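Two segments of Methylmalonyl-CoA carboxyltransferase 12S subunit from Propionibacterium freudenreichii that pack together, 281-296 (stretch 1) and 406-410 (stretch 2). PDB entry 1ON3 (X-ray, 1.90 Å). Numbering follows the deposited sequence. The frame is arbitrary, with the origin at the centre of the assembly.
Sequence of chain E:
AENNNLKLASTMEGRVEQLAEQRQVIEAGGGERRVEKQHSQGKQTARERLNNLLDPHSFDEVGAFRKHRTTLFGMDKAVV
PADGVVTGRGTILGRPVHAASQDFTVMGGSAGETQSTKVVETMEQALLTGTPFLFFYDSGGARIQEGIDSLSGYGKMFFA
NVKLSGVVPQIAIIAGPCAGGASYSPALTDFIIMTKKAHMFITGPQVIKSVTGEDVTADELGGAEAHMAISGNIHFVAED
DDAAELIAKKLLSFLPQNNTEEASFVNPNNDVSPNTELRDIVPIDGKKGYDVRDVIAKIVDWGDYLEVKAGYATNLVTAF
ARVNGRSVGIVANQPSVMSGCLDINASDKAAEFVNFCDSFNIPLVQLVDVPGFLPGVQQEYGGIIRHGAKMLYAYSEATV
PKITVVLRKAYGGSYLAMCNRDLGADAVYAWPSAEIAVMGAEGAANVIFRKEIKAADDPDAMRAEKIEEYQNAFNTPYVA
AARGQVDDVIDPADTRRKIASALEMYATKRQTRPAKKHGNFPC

Stretch 1, residues 281-296: IVPIDGKKGYDVRDVI
Stretch 2 406-410: VLRKA

Stretch 1 (281-296) runs as loop through Val-282 (phi/psi -92/112) and Pro-283 (-60/146), then folds into a type I beta turn from Asp-285 to Lys-288, with Gly-286 at -52/-19 and Lys-287 at -81/-9; Lys-288 N donates to Asp-285 O at 2.9 Å. An extended Tyr-290 (-176/174) leads to the helix that holds 293-296, where Asp-291 OD1 caps Arg-293 N at 2.9 Å. Stretch 2 (406-410) is strand at Val-406 (-93/111), turns a corner at Arg-408 (-151/-108) and resumes as strand through Ala-410. In register, the CA atoms of Val-282 and Leu-407 lie 7.5 Å apart, those of Gly-286 and Lys-409 8.0 Å.

Arg-408 (chi1-chi3 t, t, p) points toward stretch 1 and brings its guanidinium to the backbone carbonyls of Pro-283, just before the turn, and Lys-288, its last residue. Its NH1 donates to Pro-283 O at 2.8 Å and to Lys-288 O at 3.2 Å, while its NH2 donates to the same Lys-288 O at 3.0 Å, so that one carbonyl accepts from both nitrogens. Pro-283 O and Lys-288 O lie near the guanidinium plane. Gly-286 CA covers one face, 3.8 Å from Arg-408 NH1; Val-282 CG1 and Tyr-290 CE2 lie over the opposite face, the latter 3.6 Å from Arg-408 NH2.

Leu-407 (m, t) supplies the apolar part: its CD1 lies 4.2 Å from Val-292 CG2, 4.3 Å from Val-295 CG2 and 4.4 Å from Val-282 CG2. The same CD1 meets the edge of the Tyr-290 ring (chi1 p, chi2 97°), 3.5 Å from Tyr-290 OH.

Lys-409 (m, m, t, m) leaves its backbone sideways, but its end comes nearer, placing NZ 3.6 Å from Gly-286 CA. A water accepts from Lys-409 NZ at 2.6 Å and donates to Gly-286 O at 2.8 Å, bridging the stretches.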

# COMPACT_ATOMS: atom_id res chain seq x y z
N ILE E 281 -29.43 24.28 -34.22
CA ILE E 281 -29.69 22.86 -34.36
C ILE E 281 -30.84 22.37 -33.50
O ILE E 281 -31.68 21.60 -33.97
CB ILE E 281 -28.43 22.05 -34.02
CG1 ILE E 281 -27.29 22.45 -34.96
CG2 ILE E 281 -28.72 20.56 -34.15
CD1 ILE E 281 -25.92 21.88 -34.58
N VAL E 282 -30.87 22.82 -32.25
CA VAL E 282 -31.91 22.44 -31.30
C VAL E 282 -33.06 23.45 -31.35
O VAL E 282 -32.91 24.60 -30.93
CB VAL E 282 -31.34 22.39 -29.85
CG1 VAL E 282 -32.38 21.83 -28.90
CG2 VAL E 282 -30.07 21.56 -29.82
N PRO E 283 -34.23 23.02 -31.84
CA PRO E 283 -35.42 23.87 -31.95
C PRO E 283 -35.88 24.40 -30.59
O PRO E 283 -35.74 23.72 -29.58
CB PRO E 283 -36.47 22.92 -32.54
CG PRO E 283 -35.65 21.92 -33.28
CD PRO E 283 -34.51 21.66 -32.33
N ILE E 284 -36.42 25.62 -30.57
CA ILE E 284 -36.92 26.18 -29.32
C ILE E 284 -38.25 25.49 -29.05
O ILE E 284 -38.68 25.36 -27.91
CB ILE E 284 -37.13 27.73 -29.42
CG1 ILE E 284 -35.80 28.44 -29.69
CG2 ILE E 284 -37.71 28.27 -28.12
CD1 ILE E 284 -34.75 28.26 -28.60
N ASP E 285 -38.89 25.04 -30.12
CA ASP E 285 -40.17 24.35 -30.01
C ASP E 285 -39.92 22.94 -29.50
O ASP E 285 -39.45 22.06 -30.24
CB ASP E 285 -40.86 24.28 -31.39
CG ASP E 285 -42.22 23.59 -31.33
OD1 ASP E 285 -42.61 23.06 -30.27
OD2 ASP E 285 -42.91 23.58 -32.38
N GLY E 286 -40.22 22.72 -28.22
CA GLY E 286 -40.02 21.42 -27.62
C GLY E 286 -40.65 20.28 -28.39
O GLY E 286 -40.27 19.13 -28.21
N LYS E 287 -41.61 20.59 -29.26
CA LYS E 287 -42.28 19.56 -30.04
C LYS E 287 -41.54 19.07 -31.27
O LYS E 287 -41.94 18.09 -31.89
CB LYS E 287 -43.68 20.03 -30.44
CG LYS E 287 -44.65 20.18 -29.27
CD LYS E 287 -46.01 20.66 -29.74
CE LYS E 287 -46.95 20.84 -28.56
NZ LYS E 287 -46.45 21.86 -27.60
N LYS E 288 -40.46 19.75 -31.64
CA LYS E 288 -39.69 19.34 -32.81
C LYS E 288 -38.41 18.65 -32.36
O LYS E 288 -37.74 19.14 -31.45
CB LYS E 288 -39.32 20.54 -33.67
CG LYS E 288 -40.48 21.33 -34.25
CD LYS E 288 -41.33 20.49 -35.18
CE LYS E 288 -42.21 21.37 -36.07
NZ LYS E 288 -42.95 22.39 -35.28
N GLY E 289 -38.08 17.53 -32.98
CA GLY E 289 -36.87 16.81 -32.63
C GLY E 289 -35.73 17.28 -33.53
O GLY E 289 -35.84 18.30 -34.21
N TYR E 290 -34.65 16.52 -33.55
CA TYR E 290 -33.48 16.84 -34.36
C TYR E 290 -32.51 15.68 -34.17
O TYR E 290 -32.78 14.79 -33.37
CB TYR E 290 -32.82 18.14 -33.87
CG TYR E 290 -32.37 18.11 -32.43
CD1 TYR E 290 -31.04 17.84 -32.09
CD2 TYR E 290 -33.27 18.36 -31.39
CE1 TYR E 290 -30.62 17.81 -30.75
CE2 TYR E 290 -32.87 18.34 -30.06
CZ TYR E 290 -31.55 18.07 -29.74
OH TYR E 290 -31.17 18.08 -28.42
N ASP E 291 -31.40 15.68 -34.90
CA ASP E 291 -30.40 14.62 -34.77
C ASP E 291 -29.29 15.18 -33.89
O ASP E 291 -28.60 16.11 -34.29
CB ASP E 291 -29.82 14.23 -36.12
CG ASP E 291 -29.03 12.92 -36.05
OD1 ASP E 291 -28.33 12.70 -35.04
OD2 ASP E 291 -29.11 12.13 -37.01
N VAL E 292 -29.12 14.61 -32.70
CA VAL E 292 -28.11 15.11 -31.78
C VAL E 292 -26.68 14.96 -32.30
O VAL E 292 -25.77 15.62 -31.81
CB VAL E 292 -28.26 14.43 -30.39
CG1 VAL E 292 -27.82 12.96 -30.46
CG2 VAL E 292 -27.48 15.20 -29.35
N ARG E 293 -26.47 14.11 -33.30
CA ARG E 293 -25.12 13.94 -33.83
C ARG E 293 -24.71 15.19 -34.61
O ARG E 293 -23.54 15.40 -34.87
CB ARG E 293 -25.04 12.68 -34.70
CG ARG E 293 -25.16 11.39 -33.87
CD ARG E 293 -25.43 10.18 -34.74
NE ARG E 293 -26.74 10.27 -35.40
CZ ARG E 293 -27.37 9.23 -35.96
NH1 ARG E 293 -26.82 8.02 -35.93
NH2 ARG E 293 -28.54 9.41 -36.56
N ASP E 294 -25.68 16.02 -34.97
CA ASP E 294 -25.35 17.27 -35.66
C ASP E 294 -24.68 18.19 -34.66
O ASP E 294 -23.83 19.01 -35.01
CB ASP E 294 -26.60 17.93 -36.26
CG ASP E 294 -27.12 17.19 -37.48
OD1 ASP E 294 -26.30 16.54 -38.17
OD2 ASP E 294 -28.32 17.26 -37.75
N VAL E 295 -25.06 18.06 -33.39
CA VAL E 295 -24.44 18.87 -32.34
C VAL E 295 -23.04 18.30 -32.12
O VAL E 295 -22.06 19.03 -32.06
CB VAL E 295 -25.23 18.79 -31.02
CG1 VAL E 295 -24.45 19.51 -29.93
CG2 VAL E 295 -26.63 19.42 -31.20
N ILE E 296 -22.96 16.97 -32.02
CA ILE E 296 -21.68 16.31 -31.81
C ILE E 296 -20.68 16.69 -32.89
O ILE E 296 -19.55 17.06 -32.59
CB ILE E 296 -21.84 14.76 -31.79
CG1 ILE E 296 -22.69 14.34 -30.58
CG2 ILE E 296 -20.45 14.07 -31.77
CD1 ILE E 296 -23.02 12.82 -30.50
N VAL E 406 -26.40 20.54 -20.86
CA VAL E 406 -27.84 20.37 -20.98
C VAL E 406 -28.35 21.22 -22.14
O VAL E 406 -28.36 22.45 -22.05
CB VAL E 406 -28.57 20.77 -19.68
CG1 VAL E 406 -30.07 20.53 -19.85
CG2 VAL E 406 -28.02 19.96 -18.51
N LEU E 407 -28.79 20.55 -23.21
CA LEU E 407 -29.30 21.21 -24.41
C LEU E 407 -30.73 21.67 -24.27
O LEU E 407 -31.07 22.80 -24.65
CB LEU E 407 -29.22 20.27 -25.62
CG LEU E 407 -27.88 19.56 -25.90
CD1 LEU E 407 -28.02 18.73 -27.17
CD2 LEU E 407 -26.76 20.58 -26.07
N ARG E 408 -31.60 20.81 -23.75
CA ARG E 408 -32.99 21.19 -23.63
C ARG E 408 -33.69 20.49 -22.46
O ARG E 408 -33.42 20.82 -21.31
CB ARG E 408 -33.70 20.90 -24.97
CG ARG E 408 -35.00 21.65 -25.18
CD ARG E 408 -35.39 21.68 -26.67
NE ARG E 408 -35.54 20.34 -27.25
CZ ARG E 408 -36.10 20.10 -28.44
NH1 ARG E 408 -36.54 21.11 -29.18
NH2 ARG E 408 -36.23 18.84 -28.87
N LYS E 409 -34.56 19.53 -22.75
CA LYS E 409 -35.27 18.83 -21.68
C LYS E 409 -34.31 18.05 -20.77
O LYS E 409 -33.36 17.43 -21.25
CB LYS E 409 -36.28 17.83 -22.27
CG LYS E 409 -37.42 18.43 -23.07
CD LYS E 409 -38.31 19.32 -22.22
CE LYS E 409 -39.60 19.69 -22.96
NZ LYS E 409 -39.34 20.29 -24.30
N ALA E 410 -34.58 18.09 -19.47
CA ALA E 410 -33.77 17.36 -18.49
C ALA E 410 -34.71 17.12 -17.31
O ALA E 410 -34.64 17.79 -16.28
CB ALA E 410 -32.58 18.21 -18.06
O HOH W 1 -38.96 18.29 -25.94